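Local coordinates for protein 6-phosphogluconate dehydrogenase (Pseudomonas syringae, PDB 5U5G) that probably reduces 2-oxopropylphosphonate to 2-hydroxypropylphosphonate with NADPH as hydride donor, a late step in fosfomycin biosynthesis, at residues L175-E180 against C240-L245; E180-A185 against Y256-L261; V234-R239 against D267-A272. All blocks are in the same frame, centred on the assembly; numbering follows the deposited sequence.

Interaction 1 of 3, residues L175-E180 against C240-L245. With 7VD ((2-oxopropyl)phosphonic acid), chain F; NAP (NADP nicotinamide-adenine-dinucleotide phosphate), chain E.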
# COMPACT_ATOMS: atom_id res chain seq x y z
N LEU A 175 -0.49 13.22 -6.90
CA LEU A 175 0.23 11.98 -7.18
C LEU A 175 0.04 10.95 -6.05
O LEU A 175 -0.11 9.75 -6.31
CB LEU A 175 1.71 12.30 -7.37
CG LEU A 175 2.40 12.20 -8.73
CD1 LEU A 175 1.48 12.12 -9.92
CD2 LEU A 175 3.38 13.35 -8.87
N ASN A 176 0.07 11.41 -4.79
CA ASN A 176 -0.24 10.52 -3.68
C ASN A 176 -1.59 9.85 -3.87
O ASN A 176 -1.73 8.63 -3.69
CB ASN A 176 -0.23 11.31 -2.37
CG ASN A 176 -0.74 10.50 -1.21
OD1 ASN A 176 0.02 9.73 -0.61
ND2 ASN A 176 -2.03 10.65 -0.88
N ASN A 177 -2.60 10.63 -4.29
CA ASN A 177 -3.96 10.12 -4.38
C ASN A 177 -4.18 9.25 -5.61
O ASN A 177 -5.04 8.37 -5.58
CB ASN A 177 -4.95 11.29 -4.37
CG ASN A 177 -5.21 11.78 -2.98
OD1 ASN A 177 -4.32 11.76 -2.12
ND2 ASN A 177 -6.45 12.19 -2.72
N LEU A 178 -3.42 9.49 -6.68
CA LEU A 178 -3.40 8.55 -7.79
C LEU A 178 -2.95 7.17 -7.32
O LEU A 178 -3.50 6.15 -7.76
CB LEU A 178 -2.46 9.05 -8.88
CG LEU A 178 -2.81 8.89 -10.36
CD1 LEU A 178 -1.54 8.88 -11.21
CD2 LEU A 178 -3.72 7.73 -10.70
N ALA A 179 -1.94 7.12 -6.45
CA ALA A 179 -1.47 5.83 -5.92
C ALA A 179 -2.51 5.21 -4.99
O ALA A 179 -2.69 3.98 -4.99
CB ALA A 179 -0.14 6.01 -5.19
N GLU A 180 -3.20 6.04 -4.19
CA GLU A 180 -4.34 5.56 -3.41
C GLU A 180 -5.34 4.85 -4.31
O GLU A 180 -5.80 3.75 -4.01
CB GLU A 180 -5.04 6.74 -2.73
CG GLU A 180 -4.20 7.50 -1.74
CD GLU A 180 -4.99 8.60 -1.03
OE1 GLU A 180 -6.06 8.98 -1.55
OE2 GLU A 180 -4.53 9.08 0.03
N CYS A 240 -13.03 11.23 -7.67
CA CYS A 240 -12.96 11.53 -9.11
C CYS A 240 -12.46 12.94 -9.39
O CYS A 240 -11.81 13.18 -10.42
CB CYS A 240 -14.33 11.29 -9.77
SG CYS A 240 -14.73 9.52 -9.98
N LYS A 241 -12.75 13.90 -8.50
CA LYS A 241 -12.14 15.22 -8.61
C LYS A 241 -10.62 15.10 -8.64
O LYS A 241 -9.95 15.71 -9.49
CB LYS A 241 -12.59 16.12 -7.46
CG LYS A 241 -11.67 17.32 -7.22
CD LYS A 241 -12.13 18.23 -6.09
CE LYS A 241 -11.97 17.59 -4.70
NZ LYS A 241 -10.56 17.44 -4.24
N ASP A 242 -10.05 14.30 -7.73
CA ASP A 242 -8.59 14.19 -7.67
C ASP A 242 -8.04 13.42 -8.87
O ASP A 242 -6.99 13.78 -9.41
CB ASP A 242 -8.17 13.54 -6.34
CG ASP A 242 -8.49 14.42 -5.14
OD1 ASP A 242 -8.83 15.61 -5.35
OD2 ASP A 242 -8.40 13.93 -3.99
N LEU A 243 -8.75 12.37 -9.32
CA LEU A 243 -8.33 11.64 -10.51
C LEU A 243 -8.32 12.56 -11.74
O LEU A 243 -7.45 12.43 -12.62
CB LEU A 243 -9.27 10.46 -10.75
CG LEU A 243 -8.87 9.01 -10.41
CD1 LEU A 243 -7.38 8.84 -10.10
CD2 LEU A 243 -9.76 8.40 -9.35
N GLU A 244 -9.28 13.47 -11.81
CA GLU A 244 -9.32 14.41 -12.92
C GLU A 244 -8.18 15.43 -12.83
O GLU A 244 -7.60 15.80 -13.85
CB GLU A 244 -10.69 15.11 -12.93
CG GLU A 244 -10.86 16.15 -14.03
CD GLU A 244 -10.79 15.55 -15.42
OE1 GLU A 244 -11.03 14.33 -15.56
OE2 GLU A 244 -10.48 16.32 -16.36
N LEU A 245 -7.83 15.86 -11.62
CA LEU A 245 -6.64 16.69 -11.49
C LEU A 245 -5.40 15.95 -12.01
O LEU A 245 -4.57 16.53 -12.72
CB LEU A 245 -6.45 17.14 -10.05
CG LEU A 245 -7.55 18.03 -9.48
CD1 LEU A 245 -7.35 18.22 -7.99
CD2 LEU A 245 -7.59 19.38 -10.19
P1 7VD F . -6.90 10.50 2.03
C1 7VD F . -8.46 10.86 1.18
O2 7VD F . -5.66 10.95 1.29
O3 7VD F . -6.89 11.06 3.43
O4 7VD F . -6.97 8.99 2.08
C6 7VD F . -8.38 11.76 -0.03
O7 7VD F . -7.59 12.70 -0.07
C8 7VD F . -9.31 11.43 -1.16
PA NAP E . -17.48 16.90 1.14
O1A NAP E . -18.14 16.63 -0.16
O2A NAP E . -17.75 16.02 2.35
O5B NAP E . -17.75 18.47 1.59
C5B NAP E . -17.42 19.28 0.49
C4B NAP E . -17.35 20.73 1.01
O4B NAP E . -17.17 21.66 -0.05
C3B NAP E . -18.69 21.07 1.77
O3B NAP E . -18.40 21.96 2.82
C2B NAP E . -19.45 21.85 0.68
O2B NAP E . -20.32 22.77 1.12
C1B NAP E . -18.21 22.61 0.04
N9A NAP E . -18.59 23.08 -1.27
C8A NAP E . -18.63 22.38 -2.50
N7A NAP E . -19.07 23.14 -3.53
C5A NAP E . -19.33 24.38 -2.94
C6A NAP E . -19.82 25.59 -3.46
N6A NAP E . -20.12 25.72 -4.80
N1A NAP E . -20.00 26.68 -2.67
C2A NAP E . -19.69 26.51 -1.35
N3A NAP E . -19.22 25.43 -0.71
C4A NAP E . -19.04 24.36 -1.54
O3 NAP E . -15.92 16.76 0.65
PN NAP E . -14.90 16.28 1.78
O1N NAP E . -15.01 17.05 3.04
O2N NAP E . -14.61 14.79 1.73
O5D NAP E . -13.39 16.85 1.12
C5D NAP E . -13.22 18.19 1.32
C4D NAP E . -11.80 18.51 0.88
O4D NAP E . -10.86 17.72 1.65
C3D NAP E . -11.61 18.09 -0.63
O3D NAP E . -10.77 19.02 -1.25
C2D NAP E . -10.93 16.74 -0.53
O2D NAP E . -10.09 16.45 -1.62
C1D NAP E . -10.06 16.97 0.74
N1N NAP E . -9.73 15.72 1.39
C2N NAP E . -10.73 14.80 1.81
C3N NAP E . -10.34 13.66 2.50
C7N NAP E . -11.35 12.71 2.97
O7N NAP E . -11.05 11.71 3.63
N7N NAP E . -12.69 12.95 2.74
C4N NAP E . -8.90 13.39 2.84
C5N NAP E . -7.96 14.39 2.33
C6N NAP E . -8.37 15.46 1.65
P2B NAP E . -22.00 22.11 1.52
O1X NAP E . -21.68 21.43 2.81
O2X NAP E . -22.83 23.40 1.60
O3X NAP E . -22.22 21.24 0.30
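Two helical turns approach each other most closely at Asn-177 and Asp-242, with CA atoms 7.0 Å apart, and at Leu-178 and Leu-243, where the CA–CA gap narrows to 6.4 Å. The first pair is polar and faces the ligands; the second is apolar and lies one residue further along each helix. Asn-177 ND2 reaches Asp-242 OD2 at 2.9 Å, a weak bond bent to 124° at the hydrogen, the amide and carboxylate planes being turned 60° against each other. Asn-177 ND2 also donates to the ketone oxygen O7 of the phosphonate at 2.9 Å, much straighter at 163°. The opposite end of the amide is held too: Asn-176 ND2 donates to Asn-177 OD1 at 2.8 Å, lying in the carbonyl plane, and Lys-173 NZ reaches the same oxygen. With both ends engaged, the amide has little freedom to flip. Asp-242 is steadied in turn by its neighbour: Lys-241 NZ forms a salt bridge with Asp-242 OD1 on its syn side at 2.8 Å, and the bent lysine chain also lets NZ donate to ribose hydroxyl O2D of NADP, again at 2.8 Å. This small network therefore links the phosphonate and the cofactor. On the side away from the ligands, Leu-178 CD2 meets Leu-243 CD1 at 3.9 Å, the two side chains crossing at about a right angle. Around this buried pairing of helices 168-196 and 236-247, helix 257-273 closes the apolar side through Ser-259 and Phe-266, strand 117-124 brings Ser-124 against Asn-176, and Gln-193 of the second subunit packs on Leu-178.

Interaction 2 of 3, residues E180-A185 against Y256-L261. With 7VD ((2-oxopropyl)phosphonic acid), chain F.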
# COMPACT_ATOMS: atom_id res chain seq x y z
N GLU A 180 -3.20 6.04 -4.19
CA GLU A 180 -4.34 5.56 -3.41
C GLU A 180 -5.34 4.85 -4.31
O GLU A 180 -5.80 3.75 -4.01
CB GLU A 180 -5.04 6.74 -2.73
CG GLU A 180 -4.20 7.50 -1.74
CD GLU A 180 -4.99 8.60 -1.03
OE1 GLU A 180 -6.06 8.98 -1.55
OE2 GLU A 180 -4.53 9.08 0.03
N SER A 181 -5.70 5.51 -5.41
CA SER A 181 -6.75 5.02 -6.29
C SER A 181 -6.36 3.68 -6.90
O SER A 181 -7.19 2.76 -6.98
CB SER A 181 -7.03 6.05 -7.39
OG SER A 181 -7.22 7.34 -6.83
N ILE A 182 -5.10 3.54 -7.31
CA ILE A 182 -4.62 2.27 -7.85
C ILE A 182 -4.62 1.20 -6.78
O ILE A 182 -5.05 0.06 -7.01
CB ILE A 182 -3.22 2.44 -8.47
CG1 ILE A 182 -3.29 3.40 -9.67
CG2 ILE A 182 -2.69 1.08 -8.87
CD1 ILE A 182 -1.92 4.02 -10.07
N ASN A 183 -4.11 1.53 -5.58
CA ASN A 183 -4.07 0.56 -4.49
C ASN A 183 -5.47 0.12 -4.10
O ASN A 183 -5.70 -1.07 -3.83
CB ASN A 183 -3.38 1.16 -3.26
CG ASN A 183 -1.91 1.48 -3.50
OD1 ASN A 183 -1.34 1.09 -4.52
ND2 ASN A 183 -1.28 2.16 -2.55
N LEU A 184 -6.40 1.07 -4.02
CA LEU A 184 -7.77 0.77 -3.61
C LEU A 184 -8.44 -0.14 -4.62
O LEU A 184 -9.07 -1.14 -4.25
CB LEU A 184 -8.56 2.06 -3.43
CG LEU A 184 -10.04 1.89 -3.02
CD1 LEU A 184 -10.18 1.08 -1.74
CD2 LEU A 184 -10.71 3.25 -2.85
N ALA A 185 -8.34 0.19 -5.91
CA ALA A 185 -8.98 -0.64 -6.93
C ALA A 185 -8.36 -2.03 -6.97
O ALA A 185 -9.07 -3.03 -7.13
CB ALA A 185 -8.89 0.02 -8.30
N TYR A 256 0.70 5.77 -19.21
CA TYR A 256 0.72 5.28 -17.83
C TYR A 256 -0.56 4.48 -17.62
O TYR A 256 -1.57 5.00 -17.13
CB TYR A 256 0.87 6.44 -16.85
CG TYR A 256 2.23 7.12 -16.94
CD1 TYR A 256 3.36 6.55 -16.35
CD2 TYR A 256 2.39 8.33 -17.61
CE1 TYR A 256 4.60 7.16 -16.43
CE2 TYR A 256 3.63 8.96 -17.68
CZ TYR A 256 4.73 8.36 -17.09
OH TYR A 256 5.96 8.96 -17.16
N PRO A 257 -0.55 3.20 -18.01
CA PRO A 257 -1.81 2.43 -18.04
C PRO A 257 -2.48 2.25 -16.68
O PRO A 257 -3.71 2.28 -16.62
CB PRO A 257 -1.39 1.08 -18.65
CG PRO A 257 0.11 1.05 -18.56
CD PRO A 257 0.56 2.47 -18.65
N PHE A 258 -1.73 2.03 -15.60
CA PHE A 258 -2.40 1.88 -14.31
C PHE A 258 -3.07 3.19 -13.89
O PHE A 258 -4.20 3.17 -13.39
CB PHE A 258 -1.43 1.39 -13.24
CG PHE A 258 -1.24 -0.11 -13.25
CD1 PHE A 258 -0.22 -0.69 -14.00
CD2 PHE A 258 -2.10 -0.94 -12.56
CE1 PHE A 258 -0.05 -2.07 -14.02
CE2 PHE A 258 -1.95 -2.32 -12.58
CZ PHE A 258 -0.91 -2.88 -13.31
N SER A 259 -2.39 4.32 -14.12
CA SER A 259 -2.97 5.62 -13.81
C SER A 259 -4.24 5.85 -14.61
O SER A 259 -5.29 6.19 -14.05
CB SER A 259 -1.95 6.73 -14.10
OG SER A 259 -0.75 6.55 -13.38
N THR A 260 -4.16 5.67 -15.93
CA THR A 260 -5.31 5.89 -16.80
C THR A 260 -6.44 4.92 -16.48
O THR A 260 -7.62 5.30 -16.52
CB THR A 260 -4.88 5.79 -18.27
OG1 THR A 260 -4.08 6.95 -18.61
CG2 THR A 260 -6.08 5.76 -19.18
N LEU A 261 -6.11 3.67 -16.13
CA LEU A 261 -7.15 2.73 -15.71
C LEU A 261 -7.85 3.20 -14.44
O LEU A 261 -9.07 3.10 -14.32
CB LEU A 261 -6.57 1.33 -15.52
CG LEU A 261 -7.58 0.22 -15.20
CD1 LEU A 261 -8.66 0.08 -16.29
CD2 LEU A 261 -6.82 -1.09 -15.03
P1 7VD F . -6.90 10.50 2.03
C1 7VD F . -8.46 10.86 1.18
O2 7VD F . -5.66 10.95 1.29
O3 7VD F . -6.89 11.06 3.43
O4 7VD F . -6.97 8.99 2.08
C6 7VD F . -8.38 11.76 -0.03
O7 7VD F . -7.59 12.70 -0.07
C8 7VD F . -9.31 11.43 -1.16
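Ile-182 carries its side of this contact alone, pushing its longer branch against the first turn of helix 257-273 at Phe-258 and Ser-259. CG1 sits opposite the carbonyl carbon of Ile-182 (chi1 -65°), and from there the branch runs out extended to CD1. Ile-182 CG1 comes within 3.8 Å of the Phe-258 carbonyl oxygen, while Ile-182 CD1 lies 4.1 Å from Phe-258 CB and 4.1 Å from the backbone N of Ser-259. The shorter branch, Ile-182 CG2, lies obliquely to the Phe-258 ring. Much of what the isoleucine touches is thus main chain, and the contact is van der Waals only. The Ser-259 side chain starts off pointing away from Ile-182, and Ser-259 OG comes no nearer to Ile-182 CD1 than 4.3 Å; its hydroxyl is instead hydrogen-bonded to Gln-193 of the second subunit. One shell further out, the first turn is fixed by that same subunit: the carboxylate of its Glu-189 takes the backbone amides of Phe-258 and Ser-259, one on each oxygen, and its Ala-185 packs on Phe-258. A carboxylate placed at a helix N-terminus probably gains from the helix dipole as well. Ala-262, one turn on from Phe-258, also packs on Ile-182. On a different side of helix 168-196, Leu-184 packs on Tyr-217 of helix 216-226, and Glu-180 faces the phosphonate. The arrangement is consistent with the helical C-terminal domain of the beta-hydroxyacid dehydrogenases, whose long central helix serves the domain core, the substrate pocket and the dimer interface.

Interaction 3 of 3, residues V234-R239 against D267-A272. With NAP (NADP nicotinamide-adenine-dinucleotide phosphate), chain E; 7VD ((2-oxopropyl)phosphonic acid), chain F.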
# COMPACT_ATOMS: atom_id res chain seq x y z
N VAL A 234 -14.96 8.95 2.03
CA VAL A 234 -14.51 9.57 0.79
C VAL A 234 -15.55 9.25 -0.27
O VAL A 234 -15.72 8.08 -0.65
CB VAL A 234 -13.12 9.09 0.36
CG1 VAL A 234 -12.69 9.87 -0.87
CG2 VAL A 234 -12.12 9.25 1.50
N SER A 235 -16.23 10.28 -0.76
CA SER A 235 -17.20 10.09 -1.82
C SER A 235 -16.52 9.87 -3.16
O SER A 235 -15.36 10.25 -3.37
CB SER A 235 -18.13 11.29 -1.92
OG SER A 235 -17.41 12.40 -2.45
N LEU A 236 -17.26 9.28 -4.09
CA LEU A 236 -16.75 9.17 -5.45
C LEU A 236 -16.57 10.53 -6.09
O LEU A 236 -15.70 10.70 -6.94
CB LEU A 236 -17.68 8.30 -6.29
CG LEU A 236 -17.63 6.79 -6.00
CD1 LEU A 236 -18.88 6.10 -6.55
CD2 LEU A 236 -16.38 6.15 -6.57
N GLY A 237 -17.37 11.52 -5.68
CA GLY A 237 -17.17 12.88 -6.17
C GLY A 237 -15.80 13.42 -5.82
O GLY A 237 -15.10 13.99 -6.67
N VAL A 238 -15.38 13.23 -4.56
CA VAL A 238 -14.06 13.70 -4.14
C VAL A 238 -12.95 12.89 -4.81
O VAL A 238 -11.95 13.45 -5.28
CB VAL A 238 -13.95 13.66 -2.60
CG1 VAL A 238 -12.50 13.68 -2.15
CG2 VAL A 238 -14.70 14.86 -1.99
N ARG A 239 -13.11 11.57 -4.85
CA ARG A 239 -12.11 10.71 -5.47
C ARG A 239 -11.92 11.06 -6.94
O ARG A 239 -10.79 11.21 -7.42
CB ARG A 239 -12.53 9.24 -5.32
CG ARG A 239 -11.51 8.22 -5.85
CD ARG A 239 -10.71 7.63 -4.69
NE ARG A 239 -9.39 8.22 -4.64
CZ ARG A 239 -8.65 8.37 -3.55
NH1 ARG A 239 -9.08 7.99 -2.35
NH2 ARG A 239 -7.45 8.93 -3.66
N ASP A 267 -14.34 6.80 -12.58
CA ASP A 267 -15.36 7.53 -13.31
C ASP A 267 -16.57 6.65 -13.59
O ASP A 267 -17.72 7.07 -13.38
CB ASP A 267 -14.78 8.07 -14.62
CG ASP A 267 -15.77 8.93 -15.38
OD1 ASP A 267 -16.12 10.03 -14.89
OD2 ASP A 267 -16.21 8.49 -16.47
N THR A 268 -16.34 5.41 -14.03
CA THR A 268 -17.44 4.49 -14.29
C THR A 268 -18.21 4.15 -13.01
O THR A 268 -19.44 4.07 -13.03
CB THR A 268 -16.92 3.22 -14.95
OG1 THR A 268 -16.17 3.56 -16.12
CG2 THR A 268 -18.08 2.32 -15.35
N VAL A 269 -17.50 3.95 -11.90
CA VAL A 269 -18.17 3.66 -10.63
C VAL A 269 -19.00 4.86 -10.18
O VAL A 269 -20.10 4.71 -9.63
CB VAL A 269 -17.13 3.27 -9.56
CG1 VAL A 269 -17.80 3.12 -8.19
CG2 VAL A 269 -16.40 1.97 -9.95
N ARG A 270 -18.46 6.07 -10.39
CA ARG A 270 -19.21 7.29 -10.09
C ARG A 270 -20.49 7.37 -10.91
O ARG A 270 -21.55 7.70 -10.38
CB ARG A 270 -18.33 8.52 -10.34
CG ARG A 270 -18.95 9.84 -9.86
CD ARG A 270 -18.06 11.04 -10.20
NE ARG A 270 -17.59 10.96 -11.57
CZ ARG A 270 -18.33 11.28 -12.63
NH1 ARG A 270 -19.57 11.72 -12.48
NH2 ARG A 270 -17.83 11.14 -13.85
N GLN A 271 -20.40 7.09 -12.22
CA GLN A 271 -21.58 7.12 -13.07
C GLN A 271 -22.60 6.08 -12.63
O GLN A 271 -23.81 6.31 -12.71
CB GLN A 271 -21.19 6.89 -14.53
CG GLN A 271 -21.04 8.17 -15.34
CD GLN A 271 -19.92 8.08 -16.35
OE1 GLN A 271 -19.49 6.99 -16.73
NE2 GLN A 271 -19.45 9.24 -16.82
N ALA A 272 -22.13 4.92 -12.16
CA ALA A 272 -23.03 3.83 -11.82
C ALA A 272 -23.61 3.95 -10.41
O ALA A 272 -24.66 3.36 -10.15
CB ALA A 272 -22.31 2.49 -11.96
PA NAP E . -17.48 16.90 1.14
O1A NAP E . -18.14 16.63 -0.16
O2A NAP E . -17.75 16.02 2.35
O5B NAP E . -17.75 18.47 1.59
C5B NAP E . -17.42 19.28 0.49
C4B NAP E . -17.35 20.73 1.01
O4B NAP E . -17.17 21.66 -0.05
C3B NAP E . -18.69 21.07 1.77
O3B NAP E . -18.40 21.96 2.82
C2B NAP E . -19.45 21.85 0.68
O2B NAP E . -20.32 22.77 1.12
C1B NAP E . -18.21 22.61 0.04
N9A NAP E . -18.59 23.08 -1.27
C8A NAP E . -18.63 22.38 -2.50
N7A NAP E . -19.07 23.14 -3.53
C5A NAP E . -19.33 24.38 -2.94
C6A NAP E . -19.82 25.59 -3.46
N6A NAP E . -20.12 25.72 -4.80
N1A NAP E . -20.00 26.68 -2.67
C2A NAP E . -19.69 26.51 -1.35
N3A NAP E . -19.22 25.43 -0.71
C4A NAP E . -19.04 24.36 -1.54
O3 NAP E . -15.92 16.76 0.65
PN NAP E . -14.90 16.28 1.78
O1N NAP E . -15.01 17.05 3.04
O2N NAP E . -14.61 14.79 1.73
O5D NAP E . -13.39 16.85 1.12
C5D NAP E . -13.22 18.19 1.32
C4D NAP E . -11.80 18.51 0.88
O4D NAP E . -10.86 17.72 1.65
C3D NAP E . -11.61 18.09 -0.63
O3D NAP E . -10.77 19.02 -1.25
C2D NAP E . -10.93 16.74 -0.53
O2D NAP E . -10.09 16.45 -1.62
C1D NAP E . -10.06 16.97 0.74
N1N NAP E . -9.73 15.72 1.39
C2N NAP E . -10.73 14.80 1.81
C3N NAP E . -10.34 13.66 2.50
C7N NAP E . -11.35 12.71 2.97
O7N NAP E . -11.05 11.71 3.63
N7N NAP E . -12.69 12.95 2.74
C4N NAP E . -8.90 13.39 2.84
C5N NAP E . -7.96 14.39 2.33
C6N NAP E . -8.37 15.46 1.65
P2B NAP E . -22.00 22.11 1.52
O1X NAP E . -21.68 21.43 2.81
O2X NAP E . -22.83 23.40 1.60
O3X NAP E . -22.22 21.24 0.30
P1 7VD F . -6.90 10.50 2.03
C1 7VD F . -8.46 10.86 1.18
O2 7VD F . -5.66 10.95 1.29
O3 7VD F . -6.89 11.06 3.43
O4 7VD F . -6.97 8.99 2.08
C6 7VD F . -8.38 11.76 -0.03
O7 7VD F . -7.59 12.70 -0.07
C8 7VD F . -9.31 11.43 -1.16
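Leu-236 swings its CG opposite its own carbonyl carbon (chi1 -74°), and Val-269 sets CG1 opposite its backbone N (chi1 174°); those two torsions bring the methyl groups together across the helices. Both ends of the leucine fork straddle that valine methyl, Leu-236 CD1 lying 3.6 Å and CD2 3.7 Å from Val-269 CG1, with the side chains crossing at roughly a right angle. Leu-236 CD1 also lies 3.7 Å from Arg-270 CA, against the backbone of the facing turn. Nearer its own backbone, Leu-236 CB lies 4.1 Å from Arg-270 CG, so the arginine joins the contact through its methylenes, while its guanidinium turns off at the third torsion and reaches Glu-275 through NH1. Leu-236 begins helix 236-247, and that start is anchored just before it: Ser-235 OG accepts from Val-238 N at 3.0 Å, an N-cap bond with an angle of 162°. Residues on the ligand side of the helix start, and Val-234 just before it, line the pocket. Val-234 CG2 touches the carboxamide oxygen O7N of NADP at 3.4 Å, and Val-238 CG2 lies 3.5 Å from the bridging oxygen O3 of its diphosphate. Arg-239 lays one face of its guanidinium over the methyl C8 of the phosphonate, with NH1 at 3.6 Å. The group is gripped by a salt bridge to Glu-180 and by hydrogen bonds from NH1 to Gln-279 and Tyr-217. The chemistry is divided accordingly: an apolar wedge ties the beginning of helix 236-247 to helix 257-273, and the valines and the arginine on the ligand side offer contact surface to cofactor and phosphonate, which is consistent with this packing helping to place the pocket wall.

Overall arrangement
All three contacts are buried, and together they tie three helices in a triangle: interaction 1 joins 168-196 to 236-247, interaction 2 joins 168-196 to 257-273, and interaction 3 joins 236-247 to 257-273. Polar bonding across the segments appears in interaction 1 alone, the contact closest to the chain centre; the other two are van der Waals contacts of apolar side chains, partly against main chain. Interactions 1 and 3 both touch NADP and the phosphonate. Interaction 2 lies furthest out, against the second subunit, whereas no other protein chain touches interaction 3. Glu-180 is common to interactions 1 and 2, and Leu-178 of interaction 1 packs on Ser-259 of interaction 2, so the two contacts touch.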